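Local coordinates for transcription termination factor FttA (Pyrococcus horikoshii, PDB 3AF6), which probably terminates archaeal transcription as a zinc-dependent ribonuclease of the metallo-beta-lactamase superfamily, cutting and then degrading RNA as it emerges from RNA polymerase, at residues 201-206 / 259-264; 216-221 / 231-236; 250-255 / 272-277; 363-368 / 390-395. One frame throughout, in Å; residues are numbered along the deposited sequence.

In the fold
All four contacts lie in the metallo-beta-lactamase part of the chain, whose two mixed sheets pack against each other, with the zinc site formed by loops at one edge. Contacts 1, 2 and 3 cluster on or at the ends of strands 204-209, 213-216 and 251-253 of one sheet; contact 4 joins strands 360-364 and 388-392 of the other. Contact 2 is nested along the chain within the loop closed by contact 1, with centres about 5 Å apart, while contacts 1 and 3 interleave and contact 4 follows them all. The centres of contacts 3 and 4 are about 21 Å apart. Contacts 1 and 4 meet at one zinc ion, so residues distant in sequence build a single metal centre.

Contact 1 (201-206 / 259-264); sequences GRSALL and LDHCGM. With ZN (zinc ion), chain J.
Arg202 and Ser203 pass beside Asp260 and His261, with CA atoms 4.9 Å apart at Arg202 and Asp260, where the loop entering strand 204-209 skirts the short helix 259-262. The backbone tie is slight: Ser203 N reaches Asp260 O at 3.3 Å, a weak hydrogen bond bent to 143°. Ser203 turns its side chain to the helix, and OG, set beside its own backbone N (chi1 -85°), comes obliquely to the imidazole, 3.3 Å from His261 CE1. The helix carries the last two residues of the HxHxDH signature of metallo-beta-lactamase nucleases, and the zinc ion gathers their tips. Asp260 OD1 binds it at 2.5 Å and His261 NE2 at 2.2 Å, with Asp367 and His618 among the other ligands. His261 CB leaves the backbone facing away from the loop, yet the ring returns toward Ser203. The nitrogen that does not bind zinc, ND1, is hydrogen-bonded to Asp217 OD2, a second-shell carboxylate that helps fix the rotation of the ring. Gly201 CA packs 4.1 Å from Asp260 CB. Arg202 points away from the helix, its guanidinium engaged by the Phe232 and Tyr229 carbonyls, Glu199 and a sulfate ion.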
loop_
_atom_site.group_PDB
_atom_site.type_symbol
_atom_site.label_atom_id
_atom_site.label_comp_id
_atom_site.label_asym_id
_atom_site.label_seq_id
_atom_site.Cartn_x
_atom_site.Cartn_y
_atom_site.Cartn_z
ATOM N N GLY A 201 6.493 8.573 11.637
ATOM C CA GLY A 201 7.298 7.362 11.628
ATOM C C GLY A 201 6.885 6.236 12.556
ATOM O O GLY A 201 6.259 6.449 13.595
ATOM N N ARG A 202 7.263 5.024 12.153
ATOM C CA ARG A 202 6.966 3.791 12.869
ATOM C C ARG A 202 5.520 3.680 13.351
ATOM O O ARG A 202 5.269 3.171 14.448
ATOM C CB ARG A 202 7.940 3.591 14.044
ATOM C CG ARG A 202 7.854 4.639 15.143
ATOM C CD ARG A 202 8.615 4.214 16.373
ATOM N NE ARG A 202 8.672 5.303 17.339
ATOM C CZ ARG A 202 9.272 5.227 18.526
ATOM N NH1 ARG A 202 9.872 4.106 18.898
ATOM N NH2 ARG A 202 9.271 6.276 19.338
ATOM N N SER A 203 4.581 4.135 12.516
ATOM C CA SER A 203 3.149 4.088 12.822
ATOM C C SER A 203 2.779 2.683 13.240
ATOM O O SER A 203 3.160 1.711 12.579
ATOM C CB SER A 203 2.304 4.472 11.588
ATOM O OG SER A 203 2.136 5.871 11.465
ATOM N N ALA A 204 2.020 2.573 14.319
ATOM C CA ALA A 204 1.613 1.274 14.829
ATOM C C ALA A 204 0.555 1.528 15.890
ATOM O O ALA A 204 0.839 2.103 16.942
ATOM C CB ALA A 204 2.817 0.553 15.437
ATOM N N LEU A 205 -0.667 1.091 15.611
ATOM C CA LEU A 205 -1.782 1.316 16.515
ATOM C C LEU A 205 -2.479 0.000 16.830
ATOM O O LEU A 205 -2.925 -0.723 15.930
ATOM C CB LEU A 205 -2.737 2.320 15.868
ATOM C CG LEU A 205 -3.984 2.840 16.570
ATOM C CD1 LEU A 205 -4.360 4.167 15.942
ATOM C CD2 LEU A 205 -5.130 1.851 16.432
ATOM N N LEU A 206 -2.551 -0.307 18.121
ATOM C CA LEU A 206 -3.155 -1.539 18.583
ATOM C C LEU A 206 -4.578 -1.296 19.027
ATOM O O LEU A 206 -4.818 -0.469 19.906
ATOM C CB LEU A 206 -2.347 -2.110 19.749
ATOM C CG LEU A 206 -2.845 -3.418 20.365
ATOM C CD1 LEU A 206 -2.781 -4.553 19.331
ATOM C CD2 LEU A 206 -1.973 -3.752 21.566
ATOM N N LEU A 259 7.511 2.440 4.083
ATOM C CA LEU A 259 8.194 1.761 5.182
ATOM C C LEU A 259 7.776 2.221 6.576
ATOM O O LEU A 259 7.854 1.455 7.544
ATOM C CB LEU A 259 9.717 1.908 5.023
ATOM C CG LEU A 259 10.394 1.239 3.817
ATOM C CD1 LEU A 259 11.877 1.544 3.868
ATOM C CD2 LEU A 259 10.166 -0.260 3.812
ATOM N N ASP A 260 7.346 3.469 6.684
ATOM C CA ASP A 260 6.925 3.997 7.965
ATOM C C ASP A 260 5.506 3.564 8.325
ATOM O O ASP A 260 4.890 4.141 9.215
ATOM C CB ASP A 260 7.029 5.516 7.968
ATOM C CG ASP A 260 6.276 6.156 6.815
ATOM O OD1 ASP A 260 6.202 7.405 6.785
ATOM O OD2 ASP A 260 5.759 5.423 5.935
ATOM N N HIS A 261 4.989 2.554 7.635
ATOM C CA HIS A 261 3.657 2.028 7.935
ATOM C C HIS A 261 3.631 0.499 7.829
ATOM O O HIS A 261 2.784 -0.163 8.436
ATOM C CB HIS A 261 2.595 2.649 7.003
ATOM C CG HIS A 261 2.354 4.103 7.263
ATOM N ND1 HIS A 261 1.367 4.554 8.114
ATOM C CD2 HIS A 261 3.033 5.200 6.860
ATOM C CE1 HIS A 261 1.452 5.868 8.224
ATOM N NE2 HIS A 261 2.456 6.284 7.474
ATOM N N CYS A 262 4.563 -0.066 7.065
ATOM C CA CYS A 262 4.621 -1.518 6.922
ATOM C C CYS A 262 6.065 -2.041 7.010
ATOM O O CYS A 262 6.310 -3.240 6.868
ATOM C CB CYS A 262 4.026 -1.921 5.580
ATOM S SG CYS A 262 5.095 -1.386 4.240
ATOM N N GLY A 263 7.009 -1.138 7.247
ATOM C CA GLY A 263 8.411 -1.511 7.314
ATOM C C GLY A 263 8.871 -2.592 8.281
ATOM O O GLY A 263 9.789 -3.348 7.962
ATOM N N MET A 264 8.271 -2.660 9.464
ATOM C CA MET A 264 8.652 -3.672 10.447
ATOM C C MET A 264 7.839 -4.952 10.324
ATOM O O MET A 264 8.118 -5.941 11.004
ATOM C CB MET A 264 8.494 -3.125 11.872
ATOM C CG MET A 264 9.615 -2.210 12.319
ATOM S SD MET A 264 11.172 -3.099 12.445
ATOM C CE MET A 264 10.806 -4.180 13.815
HETATM ZN ZN ZN J . 3.719 7.944 6.912
#

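Contact 2 (216-221 / 231-236); sequences VDFGVN and AFPHFD
Phe218 uses its ring in two ways at once, offering a face to Pro233 and an edge to Phe235. Pro233 CG sits over the face, 4.1 Å from the ring centroid of Phe218 and 19° off the normal, a CH-pi contact displaced toward the rim. At the edge, Phe218 CZ comes within 3.6 Å of Phe235 CZ, and the planes stand at 89° in an offset T-shaped stack. CG of Phe218 lies anti to the backbone N (chi1 -156°), which carries the ring out to meet both partners. Farther along, Val220 CG2 approaches the edge of the Phe232 ring, with 4.3 Å to CD1. The two loops are tied by Asn221 N, which donates to Ala231 O at 3.0 Å; the same oxygen receives a CA-H contact from Val220. Beyond the aromatic group, His234 ND1 donates to the syn lone pair of Asp236 OD1, which lies in the plane of the imidazole. Leu268 of helix 267-270 touches both Phe218 and Phe235. The arrangement packs the loop after strand 213-216, which in metallo-beta-lactamases carries the first signature aspartate, here Asp217, whose OD1 accepts from Thr255 N.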
loop_
_atom_site.group_PDB
_atom_site.type_symbol
_atom_site.label_atom_id
_atom_site.label_comp_id
_atom_site.label_asym_id
_atom_site.label_seq_id
_atom_site.Cartn_x
_atom_site.Cartn_y
_atom_site.Cartn_z
ATOM N N VAL A 216 -3.001 -1.906 13.461
ATOM C CA VAL A 216 -3.152 -1.064 12.277
ATOM C C VAL A 216 -1.792 -0.455 12.009
ATOM O O VAL A 216 -1.320 0.399 12.751
ATOM C CB VAL A 216 -4.197 0.044 12.476
ATOM C CG1 VAL A 216 -4.230 0.953 11.253
ATOM C CG2 VAL A 216 -5.560 -0.586 12.687
ATOM N N ASP A 217 -1.176 -0.926 10.934
ATOM C CA ASP A 217 0.161 -0.527 10.521
ATOM C C ASP A 217 1.216 -1.022 11.502
ATOM O O ASP A 217 0.918 -1.376 12.648
ATOM C CB ASP A 217 0.272 0.989 10.336
ATOM C CG ASP A 217 -0.435 1.472 9.070
ATOM O OD1 ASP A 217 -0.730 0.623 8.190
ATOM O OD2 ASP A 217 -0.682 2.694 8.948
ATOM N N PHE A 218 2.448 -1.088 11.015
ATOM C CA PHE A 218 3.587 -1.522 11.805
ATOM C C PHE A 218 4.798 -1.060 11.013
ATOM O O PHE A 218 5.424 -1.831 10.275
ATOM C CB PHE A 218 3.603 -3.036 11.947
ATOM C CG PHE A 218 4.359 -3.516 13.154
ATOM C CD1 PHE A 218 3.919 -3.190 14.438
ATOM C CD2 PHE A 218 5.505 -4.290 13.015
ATOM C CE1 PHE A 218 4.611 -3.625 15.558
ATOM C CE2 PHE A 218 6.207 -4.732 14.138
ATOM C CZ PHE A 218 5.764 -4.402 15.406
ATOM N N GLY A 219 5.107 0.224 11.158
ATOM C CA GLY A 219 6.214 0.787 10.434
ATOM C C GLY A 219 7.496 0.824 11.225
ATOM O O GLY A 219 7.572 0.424 12.396
ATOM N N VAL A 220 8.517 1.311 10.540
ATOM C CA VAL A 220 9.845 1.467 11.079
ATOM C C VAL A 220 10.189 2.912 10.760
ATOM O O VAL A 220 9.523 3.552 9.947
ATOM C CB VAL A 220 10.839 0.537 10.356
ATOM C CG1 VAL A 220 10.818 0.822 8.870
ATOM C CG2 VAL A 220 12.238 0.738 10.904
ATOM N N ASN A 221 11.211 3.436 11.409
ATOM C CA ASN A 221 11.619 4.796 11.138
ATOM C C ASN A 221 13.040 4.701 10.590
ATOM O O ASN A 221 13.989 4.622 11.362
ATOM C CB ASN A 221 11.581 5.607 12.427
ATOM C CG ASN A 221 11.961 7.046 12.212
ATOM O OD1 ASN A 221 12.636 7.374 11.233
ATOM N ND2 ASN A 221 11.555 7.917 13.131
ATOM N N ALA A 231 13.545 3.738 16.576
ATOM C CA ALA A 231 13.219 3.250 15.242
ATOM C C ALA A 231 12.103 2.227 15.143
ATOM O O ALA A 231 11.498 2.072 14.076
ATOM C CB ALA A 231 14.472 2.671 14.589
ATOM N N PHE A 232 11.837 1.509 16.230
ATOM C CA PHE A 232 10.799 0.488 16.194
ATOM C C PHE A 232 9.594 0.793 17.043
ATOM O O PHE A 232 9.660 1.581 17.982
ATOM C CB PHE A 232 11.314 -0.867 16.697
ATOM C CG PHE A 232 12.567 -1.346 16.040
ATOM C CD1 PHE A 232 12.955 -0.869 14.794
ATOM C CD2 PHE A 232 13.343 -2.323 16.666
ATOM C CE1 PHE A 232 14.088 -1.353 14.177
ATOM C CE2 PHE A 232 14.482 -2.819 16.061
ATOM C CZ PHE A 232 14.860 -2.334 14.810
ATOM N N PRO A 233 8.464 0.165 16.714
ATOM C CA PRO A 233 7.230 0.348 17.477
ATOM C C PRO A 233 7.560 -0.238 18.859
ATOM O O PRO A 233 8.446 -1.082 18.983
ATOM C CB PRO A 233 6.231 -0.521 16.722
ATOM C CG PRO A 233 6.680 -0.375 15.326
ATOM C CD PRO A 233 8.189 -0.498 15.429
ATOM N N HIS A 234 6.855 0.198 19.891
ATOM C CA HIS A 234 7.119 -0.298 21.233
ATOM C C HIS A 234 6.821 -1.764 21.488
ATOM O O HIS A 234 5.705 -2.123 21.858
ATOM C CB HIS A 234 6.369 0.539 22.253
ATOM C CG HIS A 234 7.068 1.804 22.605
ATOM N ND1 HIS A 234 8.135 1.842 23.477
ATOM C CD2 HIS A 234 6.885 3.074 22.178
ATOM C CE1 HIS A 234 8.577 3.082 23.572
ATOM N NE2 HIS A 234 7.834 3.848 22.793
ATOM N N PHE A 235 7.836 -2.601 21.301
ATOM C CA PHE A 235 7.724 -4.035 21.560
ATOM C C PHE A 235 7.715 -4.197 23.068
ATOM O O PHE A 235 7.316 -5.240 23.591
ATOM C CB PHE A 235 8.939 -4.784 21.010
ATOM C CG PHE A 235 8.821 -5.164 19.569
ATOM C CD1 PHE A 235 8.128 -6.309 19.197
ATOM C CD2 PHE A 235 9.437 -4.404 18.584
ATOM C CE1 PHE A 235 8.058 -6.697 17.857
ATOM C CE2 PHE A 235 9.368 -4.788 17.241
ATOM C CZ PHE A 235 8.681 -5.934 16.882
ATOM N N ASP A 236 8.172 -3.153 23.757
ATOM C CA ASP A 236 8.235 -3.177 25.206
ATOM C C ASP A 236 6.934 -2.763 25.898
ATOM O O ASP A 236 6.948 -2.359 27.056
ATOM C CB ASP A 236 9.417 -2.322 25.705
ATOM C CG ASP A 236 9.280 -0.854 25.346
ATOM O OD1 ASP A 236 8.429 -0.532 24.488
ATOM O OD2 ASP A 236 10.037 -0.024 25.907
#

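Contact 3 (250-255 / 272-277)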
loop_
_atom_site.group_PDB
_atom_site.type_symbol
_atom_site.label_atom_id
_atom_site.label_comp_id
_atom_site.label_asym_id
_atom_site.label_seq_id
_atom_site.Cartn_x
_atom_site.Cartn_y
_atom_site.Cartn_z
ATOM N N ASP A 250 -5.380 -11.091 16.107
ATOM C CA ASP A 250 -6.323 -11.515 15.074
ATOM C C ASP A 250 -5.879 -11.091 13.692
ATOM O O ASP A 250 -6.032 -11.833 12.729
ATOM C CB ASP A 250 -7.703 -10.910 15.329
ATOM C CG ASP A 250 -8.381 -11.482 16.554
ATOM O OD1 ASP A 250 -8.906 -12.614 16.473
ATOM O OD2 ASP A 250 -8.391 -10.794 17.599
ATOM N N ALA A 251 -5.330 -9.888 13.587
ATOM C CA ALA A 251 -4.923 -9.398 12.287
ATOM C C ALA A 251 -4.117 -8.120 12.300
ATOM O O ALA A 251 -4.124 -7.367 13.269
ATOM C CB ALA A 251 -6.160 -9.191 11.427
ATOM N N ILE A 252 -3.422 -7.892 11.190
ATOM C CA ILE A 252 -2.644 -6.679 10.981
ATOM C C ILE A 252 -3.241 -6.034 9.721
ATOM O O ILE A 252 -3.606 -6.726 8.777
ATOM C CB ILE A 252 -1.148 -6.984 10.743
ATOM C CG1 ILE A 252 -0.543 -7.641 11.991
ATOM C CG2 ILE A 252 -0.406 -5.694 10.426
ATOM C CD1 ILE A 252 0.931 -8.047 11.854
ATOM N N ILE A 253 -3.372 -4.717 9.713
ATOM C CA ILE A 253 -3.914 -4.034 8.549
ATOM C C ILE A 253 -2.908 -2.971 8.141
ATOM O O ILE A 253 -2.337 -2.304 9.006
ATOM C CB ILE A 253 -5.253 -3.341 8.880
ATOM C CG1 ILE A 253 -6.178 -4.328 9.591
ATOM C CG2 ILE A 253 -5.903 -2.821 7.606
ATOM C CD1 ILE A 253 -7.472 -3.724 10.056
ATOM N N ILE A 254 -2.688 -2.800 6.842
ATOM C CA ILE A 254 -1.746 -1.787 6.395
ATOM C C ILE A 254 -2.429 -0.705 5.557
ATOM O O ILE A 254 -3.066 -1.014 4.552
ATOM C CB ILE A 254 -0.605 -2.426 5.581
ATOM C CG1 ILE A 254 0.059 -3.545 6.406
ATOM C CG2 ILE A 254 0.404 -1.360 5.174
ATOM C CD1 ILE A 254 0.570 -3.126 7.804
ATOM N N THR A 255 -2.293 0.559 5.968
ATOM C CA THR A 255 -2.897 1.681 5.248
ATOM C C THR A 255 -2.255 1.882 3.870
ATOM O O THR A 255 -2.960 2.103 2.874
ATOM C CB THR A 255 -2.761 3.007 6.031
ATOM O OG1 THR A 255 -1.379 3.356 6.159
ATOM C CG2 THR A 255 -3.373 2.874 7.403
ATOM N N ASN A 272 9.268 -15.253 14.353
ATOM C CA ASN A 272 8.090 -16.064 14.645
ATOM C C ASN A 272 7.167 -15.450 15.699
ATOM O O ASN A 272 6.654 -16.153 16.572
ATOM C CB ASN A 272 8.501 -17.454 15.109
ATOM C CG ASN A 272 8.896 -18.343 13.965
ATOM O OD1 ASN A 272 9.861 -18.061 13.254
ATOM N ND2 ASN A 272 8.149 -19.429 13.772
ATOM N N LEU A 273 6.945 -14.146 15.611
ATOM C CA LEU A 273 6.090 -13.480 16.571
ATOM C C LEU A 273 4.642 -13.439 16.118
ATOM O O LEU A 273 3.772 -13.013 16.875
ATOM C CB LEU A 273 6.580 -12.049 16.815
ATOM C CG LEU A 273 8.001 -11.913 17.376
ATOM C CD1 LEU A 273 8.352 -10.437 17.524
ATOM C CD2 LEU A 273 8.101 -12.632 18.715
ATOM N N PHE A 274 4.369 -13.905 14.904
ATOM C CA PHE A 274 3.013 -13.840 14.387
ATOM C C PHE A 274 2.841 -14.629 13.098
ATOM O O PHE A 274 3.755 -14.700 12.273
ATOM C CB PHE A 274 2.685 -12.368 14.134
ATOM C CG PHE A 274 1.431 -12.126 13.337
ATOM C CD1 PHE A 274 0.174 -12.266 13.921
ATOM C CD2 PHE A 274 1.512 -11.673 12.021
ATOM C CE1 PHE A 274 -0.988 -11.949 13.207
ATOM C CE2 PHE A 274 0.359 -11.354 11.295
ATOM C CZ PHE A 274 -0.893 -11.490 11.889
ATOM N N ASP A 275 1.682 -15.256 12.934
ATOM C CA ASP A 275 1.411 -15.956 11.691
ATOM C C ASP A 275 -0.082 -15.928 11.386
ATOM O O ASP A 275 -0.678 -16.917 10.973
ATOM C CB ASP A 275 1.965 -17.388 11.703
ATOM C CG ASP A 275 1.114 -18.344 12.482
ATOM O OD1 ASP A 275 1.086 -19.532 12.091
ATOM O OD2 ASP A 275 0.490 -17.924 13.478
ATOM N N GLY A 276 -0.672 -14.759 11.607
ATOM C CA GLY A 276 -2.082 -14.557 11.330
ATOM C C GLY A 276 -2.182 -13.816 10.008
ATOM O O GLY A 276 -1.181 -13.686 9.301
ATOM N N PRO A 277 -3.362 -13.301 9.649
ATOM C CA PRO A 277 -3.571 -12.575 8.389
ATOM C C PRO A 277 -3.174 -11.098 8.351
ATOM O O PRO A 277 -3.265 -10.387 9.352
ATOM C CB PRO A 277 -5.065 -12.737 8.166
ATOM C CG PRO A 277 -5.588 -12.603 9.573
ATOM C CD PRO A 277 -4.643 -13.500 10.350
#
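Ile252 lies against the ring of Phe274, and its longer branch makes the contact atom by atom. From CB, which leaves the strand at an angle to the loop rather than straight at it, the chain goes to CG1, placed beside the backbone N and anti to the carbonyl carbon (chi1 -63°). There CG1 is 3.9 Å from Phe274 CZ and equally near CE2. The extended second torsion (chi2 177°) then sends CD1 farther along the ring, to 3.4 Å from Phe274 CE2, meeting it obliquely. The two side chains run antiparallel alongside one another, and Leu265 and Leu268 add to the apolar surroundings of Ile252. Phe274 is itself hemmed in by its own loop: Gly276 N stands over the centre of one face, and Pro277 O lies at the edge in the ring plane. That oxygen is also the backbone anchor, accepting from Ile252 N at 3.1 Å in a nearly straight bond (164°). Next to it, the Pro277 ring packs on the two residues before Ile252, with CD 3.2 Å from Asp250 O and CG 3.9 Å from Ala251 CB. The carboxylate of Asp250 turns away to Arg180 and to Phe213 N. Helix 267-270 closes in a Schellman motif, with Asn272 at C-prime in positive phi, and the chain comes in across strand 251-253 before joining it. Since strand 278-280 then runs parallel beside 251-253, with helices between them in sequence, this is the return end of a beta-alpha-beta crossover, a connection used in the parallel part of this half of the metallo-beta-lactamase fold.

Contact 4 (363-368 / 390-395); sequences AITGDF and VMESTY. With ZN (zinc ion), chain J.
The Phe368 ring meets Met391 at its edge, near the ring plane, where CE is 3.9 Å from Phe368 CZ. Glu392 comes in obliquely, CG 3.7 Å from Phe368 CD1, and its carboxylate stands at 85° to the ring; Tyr603 adds an aromatic neighbour. That carboxylate is gripped at both oxygens. Phe368 N donates to the anti lone pair of Glu392 OE2 at 3.0 Å, and His594 ND1 also bonds OE2. Glu392 OE1 takes two donors from Thr394: OG1 from above the carboxylate plane, and the backbone N nearly in line with the C-O bond. A bend at chi2 (137°) helps turn the group toward the Asp367 loop. Behind it the strands pair in parallel through hydrogen bonds from Val390 N to Ala363 O and from Thr365 N to Val390 O, both 2.8 Å, while Ile364 and Val390 place their side chains on the same face of the sheet. Asp367 OD1 binds zinc at 2.5 Å, and this aspartate is a ligand of both zinc ions. Its OD2 lies 3.3 Å from Glu392 OE2, two acceptors with no bond between them. Two carboxylates this close would be expected to disfavour each other, which the zinc ions and the donors around Glu392 probably compensate. The Glu392-His594 pair beside a bridging aspartate matches motifs A and B of beta-CASP nucleases, consistent with a second shell that orders the metal centre.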
loop_
_atom_site.group_PDB
_atom_site.type_symbol
_atom_site.label_atom_id
_atom_site.label_comp_id
_atom_site.label_asym_id
_atom_site.label_seq_id
_atom_site.Cartn_x
_atom_site.Cartn_y
_atom_site.Cartn_z
ATOM N N ALA A 363 -12.279 5.100 12.380
ATOM C CA ALA A 363 -11.753 5.308 11.039
ATOM C C ALA A 363 -10.337 5.829 11.238
ATOM O O ALA A 363 -10.131 6.883 11.859
ATOM C CB ALA A 363 -12.588 6.325 10.274
ATOM N N ILE A 364 -9.365 5.067 10.745
ATOM C CA ILE A 364 -7.967 5.430 10.860
ATOM C C ILE A 364 -7.534 5.872 9.473
ATOM O O ILE A 364 -7.563 5.122 8.491
ATOM C CB ILE A 364 -7.126 4.225 11.345
ATOM C CG1 ILE A 364 -7.740 3.661 12.625
ATOM C CG2 ILE A 364 -5.685 4.648 11.602
ATOM C CD1 ILE A 364 -7.473 2.187 12.828
ATOM N N THR A 365 -7.120 7.118 9.418
ATOM C CA THR A 365 -6.726 7.766 8.197
ATOM C C THR A 365 -5.423 7.379 7.490
ATOM O O THR A 365 -5.358 7.402 6.257
ATOM C CB THR A 365 -6.740 9.253 8.462
ATOM O OG1 THR A 365 -7.649 9.873 7.560
ATOM C CG2 THR A 365 -5.385 9.839 8.323
ATOM N N GLY A 366 -4.392 7.008 8.242
ATOM C CA GLY A 366 -3.129 6.704 7.599
ATOM C C GLY A 366 -2.717 8.039 6.994
ATOM O O GLY A 366 -3.018 9.097 7.549
ATOM N N ASP A 367 -2.022 8.030 5.868
ATOM C CA ASP A 367 -1.669 9.300 5.260
ATOM C C ASP A 367 -2.721 9.530 4.194
ATOM O O ASP A 367 -3.121 8.587 3.498
ATOM C CB ASP A 367 -0.277 9.233 4.641
ATOM C CG ASP A 367 0.825 9.333 5.674
ATOM O OD1 ASP A 367 1.946 8.890 5.377
ATOM O OD2 ASP A 367 0.582 9.862 6.778
ATOM N N PHE A 368 -3.191 10.770 4.077
ATOM C CA PHE A 368 -4.205 11.078 3.083
ATOM C C PHE A 368 -4.086 12.465 2.495
ATOM O O PHE A 368 -3.469 13.357 3.064
ATOM C CB PHE A 368 -5.619 10.890 3.660
ATOM C CG PHE A 368 -6.062 11.989 4.598
ATOM C CD1 PHE A 368 -5.631 12.011 5.927
ATOM C CD2 PHE A 368 -6.950 12.980 4.158
ATOM C CE1 PHE A 368 -6.077 12.987 6.805
ATOM C CE2 PHE A 368 -7.406 13.970 5.034
ATOM C CZ PHE A 368 -6.970 13.972 6.362
ATOM N N VAL A 390 -9.245 8.744 13.748
ATOM C CA VAL A 390 -7.820 8.889 14.061
ATOM C C VAL A 390 -7.255 9.424 12.759
ATOM O O VAL A 390 -7.353 8.745 11.741
ATOM C CB VAL A 390 -7.144 7.521 14.378
ATOM C CG1 VAL A 390 -5.698 7.739 14.772
ATOM C CG2 VAL A 390 -7.901 6.799 15.484
ATOM N N MET A 391 -6.681 10.626 12.783
ATOM C CA MET A 391 -6.156 11.230 11.560
ATOM C C MET A 391 -4.703 11.687 11.647
ATOM O O MET A 391 -4.205 11.988 12.728
ATOM C CB MET A 391 -7.045 12.416 11.144
ATOM C CG MET A 391 -6.957 13.637 12.064
ATOM S SD MET A 391 -8.130 14.974 11.653
ATOM C CE MET A 391 -7.710 15.317 9.949
ATOM N N GLU A 392 -4.028 11.756 10.501
ATOM C CA GLU A 392 -2.637 12.183 10.467
ATOM C C GLU A 392 -2.505 13.701 10.679
ATOM O O GLU A 392 -3.479 14.437 10.550
ATOM C CB GLU A 392 -1.987 11.758 9.147
ATOM C CG GLU A 392 -2.496 12.474 7.919
ATOM C CD GLU A 392 -1.367 12.888 6.977
ATOM O OE1 GLU A 392 -0.530 13.714 7.393
ATOM O OE2 GLU A 392 -1.318 12.394 5.825
ATOM N N SER A 393 -1.302 14.163 11.011
ATOM C CA SER A 393 -1.068 15.581 11.261
ATOM C C SER A 393 0.256 16.084 10.693
ATOM O O SER A 393 0.802 17.070 11.188
ATOM C CB SER A 393 -1.065 15.857 12.769
ATOM O OG SER A 393 -2.028 15.066 13.448
ATOM N N THR A 394 0.782 15.419 9.673
ATOM C CA THR A 394 2.050 15.834 9.090
ATOM C C THR A 394 2.117 17.348 8.877
ATOM O O THR A 394 3.151 17.970 9.117
ATOM C CB THR A 394 2.305 15.147 7.744
ATOM O OG1 THR A 394 1.972 13.759 7.837
ATOM C CG2 THR A 394 3.773 15.267 7.374
ATOM N N TYR A 395 1.024 17.948 8.418
ATOM C CA TYR A 395 1.005 19.390 8.206
ATOM C C TYR A 395 -0.070 20.007 9.104
ATOM O O TYR A 395 -0.764 20.954 8.720
ATOM C CB TYR A 395 0.739 19.710 6.734
ATOM C CG TYR A 395 1.918 19.417 5.828
ATOM C CD1 TYR A 395 2.270 18.107 5.504
ATOM C CD2 TYR A 395 2.718 20.454 5.328
ATOM C CE1 TYR A 395 3.389 17.838 4.709
ATOM C CE2 TYR A 395 3.833 20.194 4.542
ATOM C CZ TYR A 395 4.166 18.888 4.235
ATOM O OH TYR A 395 5.280 18.620 3.464
HETATM ZN ZN ZN J . 3.719 7.944 6.912
#